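Local coordinates for ferritin (Pseudo-nitzschia multiseries, PDB 4IWK), which binds and oxidises ferrous iron, through its ferritin-like four-helix-bundle domain, and probably stores the metal in a soluble, non-toxic ferric form, at residues Val22-Ser27 and Tyr41-Ser46; Val13-Thr18 and Gln96-Ser101. All coordinates share one frame; numbering follows the deposited sequence.

Interaction 1 of 2, residues Val22-Ser27 and Tyr41-Ser46; sequences VYLSAS and YMLAES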
ATOM      1  N   VAL A  22     -46.972 -11.609  19.642  1.00 15.92           N
ATOM      2  CA  VAL A  22     -47.825 -11.918  18.504  1.00 17.28           C
ATOM      3  C   VAL A  22     -46.984 -12.162  17.201  1.00 17.58           C
ATOM      4  O   VAL A  22     -47.246 -13.122  16.413  1.00 18.43           O
ATOM      5  CB  VAL A  22     -48.853 -10.788  18.306  1.00 16.41           C
ATOM      6  CG1 VAL A  22     -49.647 -11.048  16.979  1.00 17.82           C
ATOM      7  CG2 VAL A  22     -49.865 -10.767  19.524  1.00 17.24           C
ATOM      8  N   TYR A  23     -45.998 -11.309  16.976  1.00 15.95           N
ATOM      9  CA  TYR A  23     -45.089 -11.562  15.822  1.00 16.44           C
ATOM     10  C   TYR A  23     -44.389 -12.872  15.969  1.00 17.45           C
ATOM     11  O   TYR A  23     -44.250 -13.573  14.949  1.00 16.50           O
ATOM     12  CB  TYR A  23     -44.060 -10.384  15.772  1.00 16.88           C
ATOM     13  CG  TYR A  23     -44.608  -9.222  14.962  1.00 17.04           C
ATOM     14  CD1 TYR A  23     -44.751  -7.951  15.510  1.00 18.18           C
ATOM     15  CD2 TYR A  23     -44.730  -9.352  13.577  1.00 18.19           C
ATOM     16  CE1 TYR A  23     -45.207  -6.837  14.736  1.00 19.65           C
ATOM     17  CE2 TYR A  23     -45.129  -8.271  12.771  1.00 18.40           C
ATOM     18  CZ  TYR A  23     -45.338  -7.034  13.359  1.00 19.25           C
ATOM     19  OH  TYR A  23     -45.707  -5.921  12.619  1.00 21.22           O
ATOM     20  N   LEU A  24     -44.003 -13.275  17.215  1.00 16.26           N
ATOM     21  CA  LEU A  24     -43.308 -14.552  17.324  1.00 17.78           C
ATOM     22  C   LEU A  24     -44.346 -15.655  17.006  1.00 17.91           C
ATOM     23  O   LEU A  24     -44.016 -16.626  16.309  1.00 15.45           O
ATOM     24  CB  LEU A  24     -42.801 -14.732  18.770  1.00 15.95           C
ATOM     25  CG  LEU A  24     -42.180 -16.105  19.049  1.00 16.05           C
ATOM     26  CD1 LEU A  24     -40.936 -16.236  18.122  1.00 17.81           C
ATOM     27  CD2 LEU A  24     -41.703 -16.192  20.498  1.00 16.87           C
ATOM     28  N   SER A  25     -45.592 -15.529  17.490  1.00 16.53           N
ATOM     29  CA  SER A  25     -46.625 -16.512  17.129  0.50 17.48           C
ATOM     30  C   SER A  25     -46.830 -16.623  15.586  1.00 17.96           C
ATOM     31  O   SER A  25     -46.971 -17.750  15.063  1.00 17.99           O
ATOM     32  CB  SER A  25     -47.955 -16.200  17.849  0.50 17.71           C
ATOM     33  OG  SER A  25     -48.675 -15.121  17.255  0.50 19.21           O
ATOM     34  N   ALA A  26     -46.823 -15.465  14.891  1.00 16.82           N
ATOM     35  CA  ALA A  26     -46.925 -15.495  13.403  1.00 16.44           C
ATOM     36  C   ALA A  26     -45.722 -16.238  12.794  1.00 17.81           C
ATOM     37  O   ALA A  26     -45.887 -17.021  11.855  1.00 17.98           O
ATOM     38  CB  ALA A  26     -47.031 -14.092  12.845  1.00 17.54           C
ATOM     39  N   SER A  27     -44.516 -15.969  13.310  1.00 17.25           N
ATOM     40  CA  SER A  27     -43.324 -16.673  12.797  0.50 16.00           C
ATOM     41  C   SER A  27     -43.472 -18.189  12.948  1.00 18.17           C
ATOM     42  O   SER A  27     -43.065 -18.977  12.094  1.00 18.18           O
ATOM     43  CB  SER A  27     -42.058 -16.190  13.544  0.50 14.44           C
ATOM     44  OG  SER A  27     -41.846 -16.905  14.760  0.50 14.38           O
ATOM     45  N   TYR A  41     -39.384 -12.610   8.412  1.00 19.69           N
ATOM     46  CA  TYR A  41     -39.885 -11.253   8.550  1.00 20.97           C
ATOM     47  C   TYR A  41     -40.529 -11.120   9.921  1.00 21.39           C
ATOM     48  O   TYR A  41     -40.297 -10.109  10.623  1.00 20.24           O
ATOM     49  CB  TYR A  41     -40.804 -10.923   7.407  1.00 20.63           C
ATOM     50  CG  TYR A  41     -41.199  -9.468   7.351  1.00 26.24           C
ATOM     51  CD1 TYR A  41     -40.627  -8.615   6.377  1.00 31.53           C
ATOM     52  CD2 TYR A  41     -42.220  -8.957   8.172  1.00 28.05           C
ATOM     53  CE1 TYR A  41     -41.001  -7.314   6.289  1.00 31.59           C
ATOM     54  CE2 TYR A  41     -42.548  -7.611   8.113  1.00 28.66           C
ATOM     55  CZ  TYR A  41     -41.957  -6.819   7.181  1.00 36.40           C
ATOM     56  OH  TYR A  41     -42.365  -5.491   7.117  1.00 49.39           O
ATOM     57  N   MET A  42     -41.380 -12.064  10.258  1.00 16.87           N
ATOM     58  CA  MET A  42     -42.106 -11.949  11.570  1.00 17.99           C
ATOM     59  C   MET A  42     -41.084 -11.990  12.751  1.00 19.66           C
ATOM     60  O   MET A  42     -41.270 -11.251  13.756  1.00 19.70           O
ATOM     61  CB  MET A  42     -43.172 -13.056  11.716  1.00 20.11           C
ATOM     62  CG  MET A  42     -44.262 -13.003  10.630  1.00 20.34           C
ATOM     63  SD  MET A  42     -45.178 -11.435  10.768  1.00 24.42           S
ATOM     64  CE  MET A  42     -46.432 -11.450   9.433  1.00 32.48           C
ATOM     65  N   LEU A  43     -40.090 -12.868  12.675  1.00 17.59           N
ATOM     66  CA  LEU A  43     -39.073 -12.902  13.737  1.00 18.58           C
ATOM     67  C   LEU A  43     -38.314 -11.561  13.900  1.00 18.22           C
ATOM     68  O   LEU A  43     -38.091 -11.142  15.029  1.00 20.96           O
ATOM     69  CB  LEU A  43     -38.188 -14.155  13.462  1.00 21.56           C
ATOM     70  CG  LEU A  43     -37.411 -14.553  14.644  1.00 28.12           C
ATOM     71  CD1 LEU A  43     -38.386 -15.253  15.605  1.00 24.53           C
ATOM     72  CD2 LEU A  43     -36.439 -15.556  14.010  1.00 30.47           C
ATOM     73  N   ALA A  44     -37.988 -10.896  12.775  1.00 18.33           N
ATOM     74  CA  ALA A  44     -37.274  -9.629  12.843  1.00 19.63           C
ATOM     75  C   ALA A  44     -38.221  -8.627  13.507  1.00 22.52           C
ATOM     76  O   ALA A  44     -37.765  -7.851  14.341  1.00 19.63           O
ATOM     77  CB  ALA A  44     -36.853  -9.203  11.420  1.00 22.69           C
ATOM     78  N   GLU A  45     -39.499  -8.609  13.119  1.00 18.14           N
ATOM     79  CA  GLU A  45     -40.392  -7.706  13.816  1.00 20.22           C
ATOM     80  C   GLU A  45     -40.623  -8.050  15.266  1.00 17.28           C
ATOM     81  O   GLU A  45     -40.828  -7.072  16.067  1.00 18.70           O
ATOM     82  CB  GLU A  45     -41.793  -7.768  13.206  1.00 21.15           C
ATOM     83  CG  GLU A  45     -41.841  -7.097  11.848  1.00 29.82           C
ATOM     84  CD  GLU A  45     -41.666  -5.609  12.039  1.00 37.86           C
ATOM     85  OE1 GLU A  45     -42.185  -5.032  13.043  1.00 38.53           O
ATOM     86  OE2 GLU A  45     -40.950  -5.090  11.177  1.00 47.53           O
ATOM     87  N   SER A  46     -40.637  -9.323  15.661  1.00 17.70           N
ATOM     88  CA  SER A  46     -40.790  -9.628  17.088  1.00 16.72           C
ATOM     89  C   SER A  46     -39.598  -8.961  17.857  1.00 18.86           C
ATOM     90  O   SER A  46     -39.820  -8.426  18.948  1.00 18.29           O
ATOM     91  CB  SER A  46     -40.674 -11.152  17.264  1.00 16.07           C
ATOM     92  OG  SER A  46     -40.754 -11.477  18.611  1.00 19.32           O
TER
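Tyr-23 lays one face of its ring against Glu-45, a clear case of a CH-pi contact inside a helical bundle. Glu-45 CB lies over the middle of the ring, 3.3 Å from the Tyr-23 centroid and 11° off the ring normal. The two side chains run side by side in the same direction. Glu-45 then bends at chi2 (-69°), which keeps CD near the phenol end, while the carboxylate plane stands 48° from the ring.

A Met-aromatic contact meets the same ring at its edge: Met-42 SD sits in the ring plane, 3.5 Å from Tyr-23 CD2, and the two side chains cross at about a right angle.

Most of the other side-chain contacts are apolar. Met-42 CG lies 3.7 Å from Ala-26 CB, and the CB atoms of Met-42 and Ser-27 approach to 3.8 Å. Leu-24 and Leu-43 lie alongside each other and touch through their CD1 atoms at 3.7 Å, beside Leu-54 of the second subunit. Ser-46 and Ser-27, small residues whose CA atoms are nearest to those of Tyr-23 and Met-42, probably help the antiparallel helices close to 7.7 Å between axes.

No hydrogen bond spans the two segments; the polar groups find partners beyond the interface or within their own helix. Tyr-23 OH bonds Glu-95, Ser-46 OG bonds Arg-50 of the second subunit, and in one of two conformers Ser-27 OG bonds Leu-24 O. Glu-45 OE1 binds iron with Glu-48 and Glu-131. Tyr-23 and Glu-45 thus join helices 3-32 and 36-62 through carbon, probably steadying the stem of the metal ligand, while their oxygens serve Glu-95 and iron.

Interaction 2 of 2, residues Val13-Thr18 and Gln96-Ser101; sequences VTQEFT and QANTRS. With FE (Fe (III) ion), chain G.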
ATOM      1  N   VAL A  13     -45.563  -0.138  27.288  1.00 20.63           N
ATOM      2  CA  VAL A  13     -44.541  -1.187  27.361  1.00 17.23           C
ATOM      3  C   VAL A  13     -45.221  -2.522  27.192  1.00 18.12           C
ATOM      4  O   VAL A  13     -44.757  -3.376  26.417  1.00 18.80           O
ATOM      5  CB  VAL A  13     -43.800  -1.195  28.723  1.00 19.93           C
ATOM      6  CG1 VAL A  13     -42.871  -2.404  28.836  1.00 20.35           C
ATOM      7  CG2 VAL A  13     -43.003   0.116  28.910  1.00 23.54           C
ATOM      8  N   THR A  14     -46.323  -2.724  27.925  1.00 16.11           N
ATOM      9  CA  THR A  14     -47.063  -3.978  27.734  1.00 17.82           C
ATOM     10  C   THR A  14     -47.511  -4.222  26.284  1.00 18.23           C
ATOM     11  O   THR A  14     -47.382  -5.349  25.774  1.00 18.73           O
ATOM     12  CB  THR A  14     -48.315  -4.002  28.623  1.00 19.64           C
ATOM     13  OG1 THR A  14     -47.876  -3.751  29.936  1.00 20.77           O
ATOM     14  CG2 THR A  14     -49.000  -5.434  28.567  1.00 22.34           C
ATOM     15  N   GLN A  15     -47.968  -3.156  25.585  1.00 17.63           N
ATOM     16  CA  GLN A  15     -48.480  -3.338  24.238  1.00 16.63           C
ATOM     17  C   GLN A  15     -47.291  -3.719  23.291  1.00 16.27           C
ATOM     18  O   GLN A  15     -47.482  -4.562  22.372  1.00 18.04           O
ATOM     19  CB  GLN A  15     -49.127  -2.014  23.817  1.00 18.02           C
ATOM     20  CG  GLN A  15     -49.625  -2.044  22.334  1.00 20.18           C
ATOM     21  CD  GLN A  15     -50.681  -3.138  22.088  1.00 23.91           C
ATOM     22  OE1 GLN A  15     -51.441  -3.496  23.008  1.00 25.59           O
ATOM     23  NE2 GLN A  15     -50.687  -3.732  20.891  1.00 24.18           N
ATOM     24  N   GLU A  16     -46.100  -3.106  23.519  1.00 17.05           N
ATOM     25  CA  GLU A  16     -44.965  -3.417  22.586  1.00 15.79           C
ATOM     26  C   GLU A  16     -44.562  -4.872  22.845  1.00 16.90           C
ATOM     27  O   GLU A  16     -44.318  -5.611  21.847  1.00 17.41           O
ATOM     28  CB  GLU A  16     -43.738  -2.541  22.890  1.00 17.58           C
ATOM     29  CG  GLU A  16     -44.043  -1.026  22.580  1.00 19.40           C
ATOM     30  CD  GLU A  16     -44.424  -0.652  21.183  1.00 22.88           C
ATOM     31  OE1 GLU A  16     -44.112  -1.437  20.288  1.00 25.61           O
ATOM     32  OE2 GLU A  16     -44.978   0.463  21.005  1.00 27.18           O
ATOM     33  N   PHE A  17     -44.554  -5.298  24.100  1.00 17.79           N
ATOM     34  CA  PHE A  17     -44.161  -6.694  24.352  1.00 17.14           C
ATOM     35  C   PHE A  17     -45.237  -7.702  23.930  1.00 17.42           C
ATOM     36  O   PHE A  17     -44.873  -8.816  23.460  1.00 17.99           O
ATOM     37  CB  PHE A  17     -43.800  -6.920  25.836  1.00 16.37           C
ATOM     38  CG  PHE A  17     -42.572  -6.196  26.292  1.00 18.52           C
ATOM     39  CD1 PHE A  17     -41.570  -5.754  25.397  1.00 18.47           C
ATOM     40  CD2 PHE A  17     -42.396  -5.991  27.661  1.00 22.02           C
ATOM     41  CE1 PHE A  17     -40.417  -5.114  25.862  1.00 19.34           C
ATOM     42  CE2 PHE A  17     -41.235  -5.356  28.128  1.00 21.77           C
ATOM     43  CZ  PHE A  17     -40.218  -4.962  27.217  1.00 21.21           C
ATOM     44  N   THR A  18     -46.514  -7.295  23.981  1.00 16.01           N
ATOM     45  CA  THR A  18     -47.628  -8.111  23.467  1.00 17.89           C
ATOM     46  C   THR A  18     -47.438  -8.287  21.974  1.00 18.44           C
ATOM     47  O   THR A  18     -47.517  -9.413  21.442  1.00 18.15           O
ATOM     48  CB  THR A  18     -48.966  -7.414  23.774  1.00 17.46           C
ATOM     49  OG1 THR A  18     -49.108  -7.357  25.202  1.00 18.85           O
ATOM     50  CG2 THR A  18     -50.145  -8.148  23.179  1.00 18.91           C
ATOM     51  N   GLN A  96     -52.150  -1.497  13.974  1.00 21.59           N
ATOM     52  CA  GLN A  96     -53.157  -0.451  14.184  1.00 23.04           C
ATOM     53  C   GLN A  96     -53.395  -0.240  15.656  1.00 24.41           C
ATOM     54  O   GLN A  96     -53.513   0.920  16.139  1.00 23.87           O
ATOM     55  CB  GLN A  96     -54.436  -0.762  13.483  1.00 23.48           C
ATOM     56  CG  GLN A  96     -54.239  -0.662  11.969  1.00 23.41           C
ATOM     57  CD  GLN A  96     -55.385  -1.282  11.182  1.00 26.52           C
ATOM     58  OE1 GLN A  96     -56.183  -2.019  11.741  1.00 29.69           O
ATOM     59  NE2 GLN A  96     -55.467  -0.972   9.870  1.00 25.90           N
ATOM     60  N   ALA A  97     -53.408  -1.346  16.432  1.00 21.76           N
ATOM     61  CA  ALA A  97     -53.426  -1.248  17.878  1.00 21.79           C
ATOM     62  C   ALA A  97     -52.260  -0.559  18.527  1.00 25.33           C
ATOM     63  O   ALA A  97     -52.433   0.153  19.549  1.00 23.75           O
ATOM     64  CB  ALA A  97     -53.640  -2.638  18.537  1.00 20.58           C
ATOM     65  N   ASN A  98     -51.071  -0.869  18.050  1.00 21.54           N
ATOM     66  CA  ASN A  98     -49.882  -0.244  18.560  1.00 20.61           C
ATOM     67  C   ASN A  98     -50.020   1.292  18.327  1.00 22.31           C
ATOM     68  O   ASN A  98     -49.624   2.071  19.192  1.00 22.58           O
ATOM     69  CB  ASN A  98     -48.675  -0.743  17.793  1.00 22.12           C
ATOM     70  CG  ASN A  98     -48.212  -2.128  18.213  1.00 25.67           C
ATOM     71  OD1 ASN A  98     -48.708  -2.704  19.201  1.00 22.52           O
ATOM     72  ND2 ASN A  98     -47.132  -2.607  17.547  1.00 22.97           N
ATOM     73  N   THR A  99     -50.498   1.685  17.170  1.00 22.02           N
ATOM     74  CA  THR A  99     -50.608   3.139  16.811  1.00 21.50           C
ATOM     75  C   THR A  99     -51.649   3.719  17.724  1.00 23.75           C
ATOM     76  O   THR A  99     -51.398   4.819  18.222  1.00 24.25           O
ATOM     77  CB  THR A  99     -51.040   3.292  15.372  1.00 22.74           C
ATOM     78  OG1 THR A  99     -50.027   2.751  14.530  1.00 23.51           O
ATOM     79  CG2 THR A  99     -51.263   4.810  14.984  1.00 24.66           C
ATOM     80  N   ARG A 100     -52.799   3.057  17.940  1.00 25.47           N
ATOM     81  CA  ARG A 100     -53.814   3.632  18.842  1.00 28.59           C
ATOM     82  C   ARG A 100     -53.300   3.819  20.245  1.00 27.37           C
ATOM     83  O   ARG A 100     -53.570   4.830  20.858  1.00 29.19           O
ATOM     84  CB  ARG A 100     -55.101   2.811  18.882  1.00 30.61           C
ATOM     85  CG  ARG A 100     -55.999   3.030  17.664  1.00 36.71           C
ATOM     86  CD  ARG A 100     -57.374   2.277  17.799  1.00 39.48           C
ATOM     87  NE  ARG A 100     -57.243   1.095  18.681  1.00 45.38           N
ATOM     88  CZ  ARG A 100     -57.030  -0.183  18.308  1.00 43.71           C
ATOM     89  NH1 ARG A 100     -56.984  -0.554  17.029  1.00 33.37           N
ATOM     90  NH2 ARG A 100     -56.841  -1.105  19.268  1.00 46.99           N
ATOM     91  N   SER A 101     -52.504   2.885  20.741  1.00 25.73           N
ATOM     92  CA  SER A 101     -51.988   2.938  22.072  1.00 25.24           C
ATOM     93  C   SER A 101     -51.052   4.193  22.183  1.00 22.87           C
ATOM     94  O   SER A 101     -51.031   4.950  23.211  1.00 24.64           O
ATOM     95  CB  SER A 101     -51.221   1.624  22.281  1.00 28.34           C
ATOM     96  OG  SER A 101     -50.775   1.628  23.580  1.00 36.43           O
TER
HETATM   97 FE    FE G 201     -44.059  -1.180  18.297  0.90 24.50          FE
HETATM   98  O   HOH W   1     -44.906   0.694  18.486  1.00 28.28           O
HETATM   99  O   HOH W   2     -44.545  -1.109  16.239  1.00 28.00           O
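Gln-15 reaches across to Asn-98 amide to amide, the two side chains crossing obliquely with their planes 72° apart. Gln-15 NE2 donates to Asn-98 OD1 at 2.8 Å in a nearly straight bond (167° at the hydrogen). The acceptor lies in the plane of the Gln-15 amide, whereas the donor is tilted somewhat from the Asn-98 carbonyl plane. Gln-15 CG stands anti to the backbone N (chi1 176°), where it packs against Ser-101 CB at 4.0 Å. An alanine in place of Gln-15 would probably leave Asn-98 OD1 without this donor and open a gap beside Ser-101.

Asn-98 ND2 lies near the ferric iron without binding it, bonds Glu-95 and weakly meets an iron-bound water. Glu-16 OE1 binds that iron at 2.0 Å, alongside Glu-49 and His-52, consistent with a ferritin ferroxidase centre. Glu-16 OE2 takes hydrogen bonds from another iron-bound water at 2.5 Å and from Gln-12, which also bonds Ser-101 OG.

Helices 3-32 and 84-111 run antiparallel here, 10.1 Å between axes, a separation that Gln-15 and Asn-98 span. Helix 36-62 supplies Glu-49 and His-52, and helix 115-145 packs against Asn-98 through Gln-128.

How the interactions relate
Both interactions use helix 3-32, on consecutive parts of its length, and their centres lie 15 Å apart. Interaction 1 pairs it with helix 36-62, interaction 2 with the next helix, 84-111, so the first is nested in the chain loop that the second closes. The two are joined through Glu-95, which accepts from Tyr-23 OH through one oxygen and from Asn-98 ND2 through the other, Tyr-23 OH and Asn-98 ND2 being 6.1 Å apart. Glu-95 also binds iron with Glu-49 and Glu-131. Among these iron sites, consistent with the ferroxidase centre and its neighbour, Glu-45 OE1 of interaction 1 lies 6.8 Å from the iron held by Glu-16 of interaction 2.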